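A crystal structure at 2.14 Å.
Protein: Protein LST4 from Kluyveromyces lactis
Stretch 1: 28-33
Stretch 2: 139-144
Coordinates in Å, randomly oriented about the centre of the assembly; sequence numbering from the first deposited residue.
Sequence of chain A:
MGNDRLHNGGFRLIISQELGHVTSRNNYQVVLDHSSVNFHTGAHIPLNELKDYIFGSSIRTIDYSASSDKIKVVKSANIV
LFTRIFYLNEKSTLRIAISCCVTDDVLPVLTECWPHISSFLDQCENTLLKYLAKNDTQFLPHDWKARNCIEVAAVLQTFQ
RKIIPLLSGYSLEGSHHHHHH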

# COMPACT_ATOMS: atom_id res chain seq x y z
N TYR A 28 -1.33 13.15 7.47
CA TYR A 28 -1.63 11.83 6.92
C TYR A 28 -3.00 11.29 7.38
O TYR A 28 -3.37 11.41 8.55
CB TYR A 28 -0.52 10.85 7.28
N GLN A 29 -3.73 10.68 6.47
CA GLN A 29 -5.03 10.10 6.71
C GLN A 29 -5.08 8.60 6.34
O GLN A 29 -4.66 8.24 5.28
CB GLN A 29 -6.04 10.84 5.86
CG GLN A 29 -7.47 10.67 6.28
CD GLN A 29 -8.45 10.69 5.12
OE1 GLN A 29 -8.07 10.55 3.96
NE2 GLN A 29 -9.72 10.85 5.43
N VAL A 30 -5.60 7.74 7.22
CA VAL A 30 -5.79 6.34 6.88
C VAL A 30 -7.16 6.10 6.25
O VAL A 30 -8.20 6.35 6.87
CB VAL A 30 -5.62 5.46 8.11
CG1 VAL A 30 -5.89 4.00 7.76
CG2 VAL A 30 -4.21 5.61 8.67
N VAL A 31 -7.15 5.57 5.03
CA VAL A 31 -8.35 5.35 4.23
C VAL A 31 -8.89 3.94 4.46
O VAL A 31 -10.11 3.72 4.54
CB VAL A 31 -8.05 5.54 2.73
CG1 VAL A 31 -9.25 5.13 1.87
CG2 VAL A 31 -7.66 6.99 2.45
N LEU A 32 -7.98 2.98 4.53
CA LEU A 32 -8.34 1.60 4.82
C LEU A 32 -7.27 0.99 5.71
O LEU A 32 -6.08 1.22 5.49
CB LEU A 32 -8.50 0.78 3.53
CG LEU A 32 -8.77 -0.72 3.71
CD1 LEU A 32 -9.72 -1.23 2.65
CD2 LEU A 32 -7.49 -1.51 3.64
N ASP A 33 -7.68 0.21 6.67
CA ASP A 33 -6.77 -0.56 7.45
C ASP A 33 -7.41 -1.89 7.71
O ASP A 33 -8.33 -1.98 8.46
CB ASP A 33 -6.47 0.14 8.74
CG ASP A 33 -5.47 -0.58 9.57
OD1 ASP A 33 -5.01 -1.66 9.19
OD2 ASP A 33 -5.14 -0.06 10.62
N PHE A 139 -8.85 13.76 -2.69
CA PHE A 139 -8.95 12.95 -1.50
C PHE A 139 -9.83 11.71 -1.54
O PHE A 139 -10.95 11.74 -1.96
CB PHE A 139 -9.33 13.84 -0.33
CG PHE A 139 -8.36 14.94 -0.12
CD1 PHE A 139 -7.05 14.66 0.17
CD2 PHE A 139 -8.73 16.24 -0.29
CE1 PHE A 139 -6.13 15.66 0.33
CE2 PHE A 139 -7.81 17.24 -0.13
CZ PHE A 139 -6.51 16.95 0.18
N LEU A 140 -9.27 10.63 -1.04
CA LEU A 140 -9.99 9.39 -0.86
C LEU A 140 -10.92 9.56 0.34
O LEU A 140 -10.59 10.30 1.26
CB LEU A 140 -9.01 8.23 -0.64
CG LEU A 140 -8.13 7.90 -1.85
CD1 LEU A 140 -6.98 6.92 -1.50
CD2 LEU A 140 -9.00 7.36 -2.99
N PRO A 141 -12.04 8.83 0.37
CA PRO A 141 -12.92 8.89 1.53
C PRO A 141 -12.27 8.20 2.73
O PRO A 141 -11.49 7.29 2.52
CB PRO A 141 -14.17 8.13 1.06
CG PRO A 141 -13.64 7.17 0.04
CD PRO A 141 -12.53 7.90 -0.67
N HIS A 142 -12.57 8.59 3.97
CA HIS A 142 -12.07 7.81 5.10
C HIS A 142 -13.18 6.95 5.69
O HIS A 142 -12.98 6.25 6.68
CB HIS A 142 -11.48 8.71 6.19
CG HIS A 142 -12.44 9.71 6.73
ND1 HIS A 142 -13.42 9.38 7.65
CD2 HIS A 142 -12.59 11.04 6.49
CE1 HIS A 142 -14.12 10.46 7.95
NE2 HIS A 142 -13.64 11.48 7.26
N ASP A 143 -14.36 7.04 5.06
CA ASP A 143 -15.52 6.25 5.44
C ASP A 143 -16.06 5.57 4.18
O ASP A 143 -17.21 5.75 3.79
CB ASP A 143 -16.60 7.13 6.06
N TRP A 144 -15.16 4.78 3.58
CA TRP A 144 -15.34 4.15 2.29
C TRP A 144 -16.43 3.15 2.31
O TRP A 144 -17.30 3.18 1.47
CB TRP A 144 -14.05 3.50 1.83
CG TRP A 144 -13.63 2.30 2.55
CD1 TRP A 144 -12.82 2.24 3.62
CD2 TRP A 144 -13.94 0.97 2.21
NE1 TRP A 144 -12.60 0.95 3.99
CE2 TRP A 144 -13.29 0.14 3.13
CE3 TRP A 144 -14.71 0.38 1.22
CZ2 TRP A 144 -13.41 -1.22 3.10
CZ3 TRP A 144 -14.81 -0.97 1.19
CH2 TRP A 144 -14.17 -1.76 2.12

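Segments distant in sequence often pack against one another without a single hydrogen bond between them, relying on a few well-placed apolar side chains and on backbone fitted closely around them. The contact between residues 28-33 and 139-144 of LST4 from Kluyveromyces lactis is a compact example. The two stretches bury 366 Å² between them, both sides summed, and no hydrogen bond crosses the interface.

The centre is Val31, which is buried and gives up more area to the contact than any other residue. Here the chain turns a corner between two strand segments, and the CA of Val31 lies 4.5 Å from the CA of His142. Its CA-to-CB bond points sideways, yet a branched side chain needs no length to reach its neighbours. With chi1 at 173° (t), CG2 packs 3.6 Å from CB of Leu140, and CG1 approaches the backbone, 3.2 Å from O of Pro141. Valine suits the place because both methyl groups, on one short stem, lie against Leu140 and the carbonyl of Pro141. Leu140 answers from the other side with its CB directed toward the first stretch; its m,t conformation is a common one for leucine.

The second apolar contact depends on reach. Leu32 also starts out sideways, but its end comes nearer: CD1 lies 3.7 Å from CZ2 of Trp144. Its chi1 is t, whereas chi2, at 144°, sits between the usual wells. Trp144 points its CB toward the first stretch and, with chi1 at 71° (p) and chi2 at -92°, extends its indole along the corner. The length of the ring system lets it meet two successive residues, since CD1 of Trp144 also lies 3.2 Å from the backbone O of Val31. Both approaches to the ring are oblique. A large, flat side chain is well suited to covering such a turn, although it remains partly exposed itself.

Flanking strand residues illustrate the alternation expected of extended chain: Gln29 points toward the second stretch, Val30 away from it. Gln29, t at chi1, brings its amide up to Leu140 and His142, but the result is contact rather than pairing. Its OE1 is 3.7 Å from O of Leu140, two acceptors that cannot bond, and is buried without a partner anywhere in the model. His142 holds chi1 at 59° (p), and NE2 of Gln29 lies near the plane of its ring, at the edge. The long glutamine thus contributes chiefly coverage, while the apolar contacts lie at the valine corner and its neighbouring leucine.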